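Local coordinates for endo-1,3-beta-glucanase, family GH16 (Zobellia galactanivorans, PDB 4CRQ), which probably hydrolyses internal beta-1,3-glucosidic linkages of laminarin, this chain being the GH16 catalytic module of a longer modular laminarinase, at residues Ala54-Phe59 against Val213-Leu218; Arg68-Gly73 against Glu195-Leu200; Lys75-Gly80 against Val227-Lys232. The protein carries 1 engineered substitution. All coordinates share one frame; numbering follows the deposited sequence.

Contact 1: residues Ala54-Phe59 against Val213-Leu218; sequences AKHENF and VDQSKL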
loop_
_atom_site.group_PDB
_atom_site.type_symbol
_atom_site.label_atom_id
_atom_site.label_comp_id
_atom_site.label_asym_id
_atom_site.label_seq_id
_atom_site.Cartn_x
_atom_site.Cartn_y
_atom_site.Cartn_z
ATOM N N ALA A 54 -6.009 -12.321 5.913
ATOM C CA ALA A 54 -4.998 -13.308 5.509
ATOM C C ALA A 54 -5.331 -14.610 6.234
ATOM O O ALA A 54 -5.547 -14.592 7.458
ATOM C CB ALA A 54 -3.584 -12.843 5.858
ATOM N N LYS A 55 -5.385 -15.719 5.493
ATOM C CA LYS A 55 -5.786 -17.006 6.043
ATOM C C LYS A 55 -4.761 -18.041 5.755
ATOM O O LYS A 55 -4.069 -17.982 4.728
ATOM C CB LYS A 55 -7.109 -17.482 5.382
ATOM C CG LYS A 55 -8.348 -16.563 5.522
ATOM C CD LYS A 55 -9.590 -17.067 4.741
ATOM C CE LYS A 55 -10.705 -16.028 4.669
ATOM N NZ LYS A 55 -11.907 -16.618 3.996
ATOM N N HIS A 56 -4.677 -19.000 6.671
ATOM C CA HIS A 56 -3.953 -20.221 6.430
ATOM C C HIS A 56 -4.955 -21.089 5.682
ATOM O O HIS A 56 -5.880 -21.634 6.284
ATOM C CB HIS A 56 -3.469 -20.832 7.738
ATOM C CG HIS A 56 -2.738 -22.130 7.549
ATOM N ND1 HIS A 56 -2.560 -23.038 8.539
ATOM C CD2 HIS A 56 -2.141 -22.665 6.418
ATOM C CE1 HIS A 56 -1.880 -24.091 8.066
ATOM N NE2 HIS A 56 -1.618 -23.873 6.769
ATOM N N GLU A 57 -4.787 -21.198 4.362
ATOM C CA GLU A 57 -5.738 -21.878 3.496
ATOM C C GLU A 57 -5.023 -22.372 2.266
ATOM O O GLU A 57 -4.438 -21.560 1.540
ATOM C CB GLU A 57 -6.879 -20.901 3.088
ATOM C CG GLU A 57 -7.848 -21.474 2.049
ATOM C CD GLU A 57 -8.779 -20.466 1.404
ATOM O OE1 GLU A 57 -8.765 -19.276 1.805
ATOM O OE2 GLU A 57 -9.535 -20.893 0.472
ATOM N N ASN A 58 -5.078 -23.681 2.022
ATOM C CA ASN A 58 -4.411 -24.258 0.848
ATOM C C ASN A 58 -5.220 -23.917 -0.401
ATOM O O ASN A 58 -6.416 -24.236 -0.471
ATOM C CB ASN A 58 -4.209 -25.767 1.044
ATOM C CG ASN A 58 -3.274 -26.085 2.204
ATOM O OD1 ASN A 58 -2.257 -25.426 2.397
ATOM N ND2 ASN A 58 -3.615 -27.106 2.979
ATOM N N PHE A 59 -4.594 -23.249 -1.382
ATOM C CA PHE A 59 -5.311 -22.872 -2.600
ATOM C C PHE A 59 -4.325 -22.652 -3.705
ATOM O O PHE A 59 -3.387 -21.886 -3.521
ATOM C CB PHE A 59 -6.147 -21.560 -2.439
ATOM C CG PHE A 59 -7.115 -21.355 -3.559
ATOM C CD1 PHE A 59 -8.404 -21.907 -3.478
ATOM C CD2 PHE A 59 -6.757 -20.646 -4.731
ATOM C CE1 PHE A 59 -9.325 -21.755 -4.521
ATOM C CE2 PHE A 59 -7.695 -20.489 -5.777
ATOM C CZ PHE A 59 -8.971 -21.046 -5.674
ATOM N N VAL A 213 6.310 -17.924 8.969
ATOM C CA VAL A 213 4.991 -17.386 9.246
ATOM C C VAL A 213 4.481 -17.960 10.544
ATOM O O VAL A 213 4.499 -19.205 10.741
ATOM C CB VAL A 213 3.997 -17.721 8.096
ATOM C CG1 VAL A 213 2.561 -17.195 8.374
ATOM C CG2 VAL A 213 4.538 -17.225 6.734
ATOM N N ASP A 214 4.018 -17.071 11.431
ATOM C CA ASP A 214 3.349 -17.520 12.646
ATOM C C ASP A 214 1.866 -17.790 12.286
ATOM O O ASP A 214 1.017 -16.876 12.323
ATOM C CB ASP A 214 3.489 -16.492 13.770
ATOM C CG ASP A 214 2.781 -16.916 15.046
ATOM O OD1 ASP A 214 2.157 -18.010 15.083
ATOM O OD2 ASP A 214 2.838 -16.146 16.022
ATOM N N GLN A 215 1.559 -19.045 11.951
ATOM C CA GLN A 215 0.207 -19.386 11.498
ATOM C C GLN A 215 -0.805 -19.288 12.640
ATOM O O GLN A 215 -2.028 -19.221 12.358
ATOM C CB GLN A 215 0.162 -20.756 10.818
ATOM C CG GLN A 215 1.161 -20.900 9.663
ATOM C CD GLN A 215 1.165 -22.294 9.060
ATOM O OE1 GLN A 215 0.750 -23.268 9.710
ATOM N NE2 GLN A 215 1.633 -22.404 7.816
ATOM N N SER A 216 -0.334 -19.260 13.906
ATOM C CA SER A 216 -1.241 -19.097 15.048
ATOM C C SER A 216 -1.888 -17.685 15.067
ATOM O O SER A 216 -2.888 -17.471 15.780
ATOM C CB SER A 216 -0.553 -19.363 16.400
ATOM O OG SER A 216 0.266 -18.268 16.798
ATOM N N LYS A 217 -1.332 -16.745 14.290
ATOM C CA LYS A 217 -1.903 -15.403 14.161
ATOM C C LYS A 217 -2.908 -15.300 12.986
ATOM O O LYS A 217 -3.463 -14.222 12.710
ATOM C CB LYS A 217 -0.789 -14.357 14.024
ATOM C CG LYS A 217 0.170 -14.278 15.205
ATOM C CD LYS A 217 -0.512 -13.974 16.539
ATOM C CE LYS A 217 0.544 -13.839 17.621
ATOM N NZ LYS A 217 -0.019 -13.532 18.961
ATOM N N LEU A 218 -3.143 -16.412 12.301
ATOM C CA LEU A 218 -4.077 -16.443 11.159
ATOM C C LEU A 218 -5.406 -17.083 11.639
ATOM O O LEU A 218 -5.337 -18.042 12.420
ATOM C CB LEU A 218 -3.461 -17.197 9.967
ATOM C CG LEU A 218 -2.113 -16.653 9.487
ATOM C CD1 LEU A 218 -1.524 -17.567 8.414
ATOM C CD2 LEU A 218 -2.216 -15.222 8.956
#
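H56, on the outgoing end of strand 49-59, meets Q215, in the short 3-10 turn of 213-218, and the Q215 amide lies aslant over one face of the imidazole. The carboxamide carbon CD of Q215 stands 3.7 Å above the imidazole plane, displaced toward the rim, and amide and ring are inclined by 35°. Q215 OE1 comes within 3.2 Å of H56 CE1, a ring-carbon contact and not a hydrogen bond. The histidine reaches this position with CG anti to its backbone N (chi1 178°), and the glutamine from an extended chain whose NE2 is bonded to the hydroxyl of Y64.

Next to the histidine's CB, L218 supplies the apolar part. Its CG is anti to the carbonyl carbon (chi1 -56°), and its two methyls are divided between neighbours: CD1 lies 3.9 Å from H56 CB, while CD2 packs 4.1 Å from A54 CB and also 3.7 Å from A54 O.

The two segments share no hydrogen bond, so this surface contact depends on van der Waals packing of one leucine and an inclined amide over an imidazole, while the bond from NE2 to Y64 probably helps hold the amide's orientation.

Contact 2: residues Arg68-Gly73 against Glu195-Leu200; sequences RMKTQG and EFFILL. With ACT (acetate ion), chain F.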
loop_
_atom_site.group_PDB
_atom_site.type_symbol
_atom_site.label_atom_id
_atom_site.label_comp_id
_atom_site.label_asym_id
_atom_site.label_seq_id
_atom_site.Cartn_x
_atom_site.Cartn_y
_atom_site.Cartn_z
ATOM N N ARG A 68 -5.792 -8.250 -2.460
ATOM C CA ARG A 68 -5.064 -7.125 -3.021
ATOM C C ARG A 68 -6.041 -6.398 -3.940
ATOM O O ARG A 68 -6.639 -7.010 -4.833
ATOM C CB ARG A 68 -3.808 -7.591 -3.781
ATOM C CG ARG A 68 -3.078 -6.470 -4.531
ATOM C CD ARG A 68 -1.691 -6.946 -4.967
ATOM N NE ARG A 68 -1.100 -6.099 -6.014
ATOM C CZ ARG A 68 0.216 -5.972 -6.247
ATOM N NH1 ARG A 68 1.110 -6.609 -5.474
ATOM N NH2 ARG A 68 0.633 -5.193 -7.237
ATOM N N MET A 69 -6.197 -5.093 -3.709
ATOM C CA MET A 69 -7.165 -4.263 -4.418
ATOM C C MET A 69 -6.509 -3.015 -4.960
ATOM O O MET A 69 -5.597 -2.506 -4.336
ATOM C CB MET A 69 -8.204 -3.796 -3.407
ATOM C CG MET A 69 -8.998 -4.861 -2.715
ATOM S SD MET A 69 -9.729 -4.194 -1.205
ATOM C CE MET A 69 -10.893 -2.932 -1.783
ATOM N N LYS A 70 -6.969 -2.504 -6.102
ATOM C CA LYS A 70 -6.375 -1.310 -6.712
ATOM C C LYS A 70 -7.457 -0.481 -7.367
ATOM O O LYS A 70 -8.506 -1.031 -7.720
ATOM C CB LYS A 70 -5.266 -1.739 -7.721
ATOM C CG LYS A 70 -5.810 -2.571 -8.882
ATOM C CD LYS A 70 -4.740 -3.083 -9.841
ATOM C CE LYS A 70 -5.370 -3.931 -10.937
ATOM N NZ LYS A 70 -4.360 -4.369 -11.944
ATOM N N THR A 71 -7.195 0.822 -7.534
ATOM C CA THR A 71 -8.142 1.694 -8.221
ATOM C C THR A 71 -7.741 1.883 -9.694
ATOM O O THR A 71 -8.323 2.729 -10.384
ATOM C CB THR A 71 -8.275 3.074 -7.527
ATOM O OG1 THR A 71 -7.050 3.805 -7.635
ATOM C CG2 THR A 71 -8.645 2.917 -6.064
ATOM N N GLN A 72 -6.748 1.119 -10.171
ATOM C CA GLN A 72 -6.284 1.229 -11.569
ATOM C C GLN A 72 -7.425 1.218 -12.596
ATOM O O GLN A 72 -8.267 0.307 -12.553
ATOM C CB GLN A 72 -5.243 0.147 -11.870
ATOM C CG GLN A 72 -4.656 0.220 -13.277
ATOM C CD GLN A 72 -3.610 -0.848 -13.492
ATOM O OE1 GLN A 72 -3.649 -1.902 -12.845
ATOM N NE2 GLN A 72 -2.663 -0.589 -14.394
ATOM N N GLY A 73 -7.451 2.228 -13.481
ATOM C CA GLY A 73 -8.482 2.355 -14.526
ATOM C C GLY A 73 -9.808 2.961 -14.069
ATOM O O GLY A 73 -10.721 3.176 -14.896
ATOM N N GLU A 195 -0.072 10.803 -13.104
ATOM C CA GLU A 195 -1.185 10.260 -12.318
ATOM C C GLU A 195 -0.843 8.872 -11.772
ATOM O O GLU A 195 -0.237 8.049 -12.466
ATOM C CB GLU A 195 -2.495 10.189 -13.111
ATOM C CG GLU A 195 -3.047 11.557 -13.444
ATOM C CD GLU A 195 -4.517 11.565 -13.800
ATOM O OE1 GLU A 195 -5.241 10.586 -13.566
ATOM O OE2 GLU A 195 -4.975 12.587 -14.318
ATOM N N PHE A 196 -1.246 8.632 -10.526
ATOM C CA PHE A 196 -1.027 7.360 -9.826
ATOM C C PHE A 196 -2.350 6.799 -9.310
ATOM O O PHE A 196 -3.221 7.574 -8.903
ATOM C CB PHE A 196 -0.084 7.538 -8.597
ATOM C CG PHE A 196 1.410 7.661 -8.914
ATOM C CD1 PHE A 196 1.924 8.620 -9.809
ATOM C CD2 PHE A 196 2.316 6.812 -8.257
ATOM C CE1 PHE A 196 3.298 8.686 -10.054
ATOM C CE2 PHE A 196 3.682 6.876 -8.490
ATOM C CZ PHE A 196 4.183 7.815 -9.392
ATOM N N PHE A 197 -2.517 5.475 -9.305
ATOM C CA PHE A 197 -3.700 4.827 -8.711
ATOM C C PHE A 197 -3.307 4.263 -7.322
ATOM O O PHE A 197 -2.104 4.154 -7.001
ATOM C CB PHE A 197 -4.311 3.756 -9.632
ATOM C CG PHE A 197 -3.367 2.626 -10.005
ATOM C CD1 PHE A 197 -3.255 1.466 -9.191
ATOM C CD2 PHE A 197 -2.592 2.694 -11.192
ATOM C CE1 PHE A 197 -2.399 0.413 -9.545
ATOM C CE2 PHE A 197 -1.720 1.641 -11.545
ATOM C CZ PHE A 197 -1.630 0.502 -10.717
ATOM N N ILE A 198 -4.297 3.904 -6.503
ATOM C CA ILE A 198 -4.082 3.440 -5.121
ATOM C C ILE A 198 -4.222 1.908 -4.998
ATOM O O ILE A 198 -5.066 1.310 -5.729
ATOM C CB ILE A 198 -5.105 4.144 -4.201
ATOM C CG1 ILE A 198 -4.829 5.659 -4.173
ATOM C CG2 ILE A 198 -5.061 3.598 -2.749
ATOM C CD1 ILE A 198 -5.933 6.523 -3.550
ATOM N N LEU A 199 -3.446 1.306 -4.083
ATOM C CA LEU A 199 -3.535 -0.126 -3.772
ATOM C C LEU A 199 -3.581 -0.338 -2.272
ATOM O O LEU A 199 -2.984 0.433 -1.491
ATOM C CB LEU A 199 -2.311 -0.903 -4.318
ATOM C CG LEU A 199 -2.017 -0.772 -5.827
ATOM C CD1 LEU A 199 -0.975 0.303 -6.091
ATOM C CD2 LEU A 199 -1.512 -2.086 -6.402
ATOM N N LEU A 200 -4.304 -1.397 -1.888
ATOM C CA LEU A 200 -4.318 -1.922 -0.519
ATOM C C LEU A 200 -4.123 -3.414 -0.606
ATOM O O LEU A 200 -4.744 -4.083 -1.453
ATOM C CB LEU A 200 -5.675 -1.636 0.154
ATOM C CG LEU A 200 -5.920 -0.198 0.598
ATOM C CD1 LEU A 200 -7.401 -0.053 0.897
ATOM C CD2 LEU A 200 -5.068 0.203 1.808
HETATM C C ACT F . -0.724 -4.171 -10.800
HETATM O O ACT F . -1.035 -4.677 -9.702
HETATM O OXT ACT F . -1.367 -4.287 -11.881
HETATM C CH3 ACT F . 0.519 -3.371 -10.802
#
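M69 and L200 form the hydrogen-bonded antiparallel pair of this contact: M69 N to L200 O spans 2.9 Å, and L200 N returns to M69 O. The next pair, K70 with L199, is non-hydrogen-bonded. Beyond it T71 N donates to I198 O at 2.8 Å, and where the regular strand has ended a side chain takes over, T71 OG1 accepting I198 N at 3.0 Å with an N-H...O angle of 172°. That hydroxyl is also bonded to K75 O.

Packing on the F197 ring is by CH-pi and amide stacking. Q72 CB sits 3.4 Å from the ring centroid, only 6° off the normal, a CH-pi contact; the rest of the extended glutamine follows the phenyl, its amide stacked at 15° to the ring. Apolar packing joins L199 CG to the K70 methylene CB at 3.9 Å.

The charged ends gather round an acetate, probably from crystallisation. R68 NH2 and K70 NZ each bind one of its oxygens, K70 NZ also holds Q72 OE1 at 2.7 Å, and R68 NE is salt-bridged to E22.

On the face that carries M69 and L200, opposite K70 and L199, L200 packs on M222 and V227 of strand 220-231. Such strand pairing, with apolar residues turned toward another strand layer, is typical of the GH16 beta-jelly roll.

Contact 3: residues Lys75-Gly80 against Val227-Lys232; sequences KSFKYG and VRVYQK
F77 and V229 reach toward each other tip to tip and make the tightly packed half of this contact. Both valine methyls lie over the same face of the phenyl: CG1 is toward CD1 and CE1, 3.7 Å from F77 CD1 and offset toward the rim in a CH-pi contact, and CG2 is toward CE2 and CZ, 3.8 Å from F77 CZ. Q231 NE2 comes to the edge of the same phenyl, so the aromatic has an apolar neighbour over one face and an amide at its rim.

G80 extends the close packing into the backbone. Its CA is 3.2 Å from Y230 O and 3.9 Å from Q231 CG, and its backbone angles (phi 146°) are ones that glycine adopts readily.

Q231 supplies the single hydrogen bond between the segments. NE2 donates to Y79 O over 2.9 Å at 173°; the acceptor lies in the amide plane, whereas the donor is tilted 33° from the carbonyl plane. K78 O is also near, but badly angled for a bond.

Toward solvent the contact thins out at the exposed K78, whose CG stands 3.8 Å above the centre of the Y79 ring. Y79 itself leads away from strand 227-231, its hydroxyl bonded to Q193 and its ring edge-to-face with W163.

Residues 75-80 connect strands 62-70 and 80-87. F77 bonds through its backbone to F196 and, like V229, packs on I198 of strand 196-204; strand 220-231 is itself flanked here by strands 4-9 and 80-87, through V6 and E83.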
loop_
_atom_site.group_PDB
_atom_site.type_symbol
_atom_site.label_atom_id
_atom_site.label_comp_id
_atom_site.label_asym_id
_atom_site.label_seq_id
_atom_site.Cartn_x
_atom_site.Cartn_y
_atom_site.Cartn_z
ATOM N N LYS A 75 -9.792 5.210 -10.733
ATOM C CA LYS A 75 -9.535 6.439 -10.010
ATOM C C LYS A 75 -8.048 6.653 -9.922
ATOM O O LYS A 75 -7.339 5.758 -9.478
ATOM C CB LYS A 75 -10.214 6.346 -8.631
ATOM C CG LYS A 75 -10.489 7.635 -7.916
ATOM C CD LYS A 75 -11.365 8.662 -8.612
ATOM C CE LYS A 75 -12.798 8.273 -8.937
ATOM N NZ LYS A 75 -13.514 9.546 -9.296
ATOM N N SER A 76 -7.570 7.815 -10.362
ATOM C CA SER A 76 -6.128 8.095 -10.268
ATOM C C SER A 76 -5.966 9.595 -10.036
ATOM O O SER A 76 -6.879 10.409 -10.358
ATOM C CB SER A 76 -5.334 7.592 -11.491
ATOM O OG SER A 76 -5.841 8.181 -12.670
ATOM N N PHE A 77 -4.812 9.937 -9.463
ATOM C CA PHE A 77 -4.543 11.280 -8.945
ATOM C C PHE A 77 -3.183 11.744 -9.305
ATOM O O PHE A 77 -2.235 10.955 -9.244
ATOM C CB PHE A 77 -4.684 11.281 -7.381
ATOM C CG PHE A 77 -5.978 10.675 -6.921
ATOM C CD1 PHE A 77 -7.189 11.438 -6.927
ATOM C CD2 PHE A 77 -6.031 9.308 -6.547
ATOM C CE1 PHE A 77 -8.388 10.853 -6.522
ATOM C CE2 PHE A 77 -7.241 8.726 -6.154
ATOM C CZ PHE A 77 -8.416 9.495 -6.149
ATOM N N LYS A 78 -3.088 13.027 -9.657
ATOM C CA LYS A 78 -1.792 13.694 -9.825
ATOM C C LYS A 78 -1.724 14.734 -8.714
ATOM O O LYS A 78 -2.396 15.750 -8.775
ATOM C CB LYS A 78 -1.627 14.306 -11.212
ATOM C CG LYS A 78 -0.300 15.023 -11.416
ATOM C CD LYS A 78 -0.248 15.570 -12.835
ATOM C CE LYS A 78 0.829 16.613 -12.979
ATOM N NZ LYS A 78 1.121 16.878 -14.411
ATOM N N TYR A 79 -0.904 14.454 -7.690
ATOM C CA TYR A 79 -0.737 15.269 -6.458
ATOM C C TYR A 79 -1.921 15.067 -5.511
ATOM O O TYR A 79 -2.993 14.641 -5.932
ATOM C CB TYR A 79 -0.505 16.778 -6.709
ATOM C CG TYR A 79 0.484 17.068 -7.812
ATOM C CD1 TYR A 79 1.741 16.409 -7.857
ATOM C CD2 TYR A 79 0.179 18.011 -8.802
ATOM C CE1 TYR A 79 2.645 16.671 -8.875
ATOM C CE2 TYR A 79 1.080 18.285 -9.818
ATOM C CZ TYR A 79 2.302 17.618 -9.845
ATOM O OH TYR A 79 3.135 17.922 -10.859
ATOM N N GLY A 80 -1.694 15.366 -4.236
ATOM C CA GLY A 80 -2.735 15.381 -3.233
ATOM C C GLY A 80 -2.299 14.948 -1.871
ATOM O O GLY A 80 -1.129 14.593 -1.666
ATOM N N VAL A 227 -10.476 5.364 2.906
ATOM C CA VAL A 227 -9.360 5.964 2.153
ATOM C C VAL A 227 -9.914 7.319 1.673
ATOM O O VAL A 227 -11.056 7.369 1.163
ATOM C CB VAL A 227 -8.915 5.129 0.932
ATOM C CG1 VAL A 227 -7.774 5.847 0.173
ATOM C CG2 VAL A 227 -8.497 3.703 1.347
ATOM N N ARG A 228 -9.144 8.407 1.830
ATOM C CA ARG A 228 -9.579 9.737 1.384
ATOM C C ARG A 228 -8.465 10.422 0.638
ATOM O O ARG A 228 -7.264 10.262 0.997
ATOM C CB ARG A 228 -10.041 10.617 2.565
ATOM C CG ARG A 228 -11.293 10.123 3.260
ATOM C CD ARG A 228 -11.571 10.901 4.534
ATOM N NE ARG A 228 -12.736 10.350 5.231
ATOM C CZ ARG A 228 -13.108 10.651 6.475
ATOM N NH1 ARG A 228 -12.417 11.534 7.216
ATOM N NH2 ARG A 228 -14.198 10.067 6.972
ATOM N N VAL A 229 -8.854 11.187 -0.392
ATOM C CA VAL A 229 -7.893 11.976 -1.170
ATOM C C VAL A 229 -8.375 13.407 -1.194
ATOM O O VAL A 229 -9.529 13.659 -1.579
ATOM C CB VAL A 229 -7.697 11.466 -2.623
ATOM C CG1 VAL A 229 -6.758 12.388 -3.420
ATOM C CG2 VAL A 229 -7.169 10.023 -2.605
ATOM N N TYR A 230 -7.514 14.327 -0.773
ATOM C CA TYR A 230 -7.748 15.744 -0.842
ATOM C C TYR A 230 -6.783 16.373 -1.837
ATOM O O TYR A 230 -5.641 15.912 -1.967
ATOM C CB TYR A 230 -7.463 16.406 0.513
ATOM C CG TYR A 230 -8.354 15.966 1.649
ATOM C CD1 TYR A 230 -8.057 14.780 2.387
ATOM C CD2 TYR A 230 -9.518 16.712 1.998
ATOM C CE1 TYR A 230 -8.878 14.369 3.431
ATOM C CE2 TYR A 230 -10.347 16.306 3.052
ATOM C CZ TYR A 230 -10.024 15.134 3.768
ATOM O OH TYR A 230 -10.849 14.733 4.797
ATOM N N GLN A 231 -7.218 17.424 -2.531
ATOM C CA GLN A 231 -6.308 18.160 -3.430
ATOM C C GLN A 231 -6.503 19.646 -3.223
ATOM O O GLN A 231 -7.595 20.073 -2.808
ATOM C CB GLN A 231 -6.517 17.784 -4.902
ATOM C CG GLN A 231 -5.949 16.416 -5.271
ATOM C CD GLN A 231 -6.293 16.022 -6.690
ATOM O OE1 GLN A 231 -7.360 16.407 -7.206
ATOM N NE2 GLN A 231 -5.420 15.281 -7.337
ATOM N N LYS A 232 -5.455 20.421 -3.507
ATOM C CA LYS A 232 -5.486 21.871 -3.390
ATOM C C LYS A 232 -5.435 22.418 -4.798
ATOM O O LYS A 232 -6.156 23.342 -5.103
ATOM C CB LYS A 232 -4.357 22.410 -2.477
ATOM C CG LYS A 232 -2.932 22.057 -2.875
ATOM C CD LYS A 232 -1.912 22.561 -1.871
ATOM C CE LYS A 232 -0.502 22.185 -2.314
ATOM N NZ LYS A 232 0.534 22.694 -1.374
#

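Along the chain the segments run 54-59, 68-73, 75-80, 195-200, 213-218, 227-232, so contact 2 is nested inside the span closed by contact 1, while contact 3 crosses both. Contacts 2 and 3 are neighbours, their centres about 12 Å apart, and they touch: E195 OE1 meets S76 OG at 2.6 Å, probably a hydrogen bond. Contact 1 lies about 25 Å from contact 2 and about 34 Å from contact 3, centre to centre, on the opposite side of the molecule from the latter. Strand 49-59 pairs with both 62-70 and 220-231, linking the distant sites. Together they illustrate how a GH16 module joins early and late strands into one jelly-roll body.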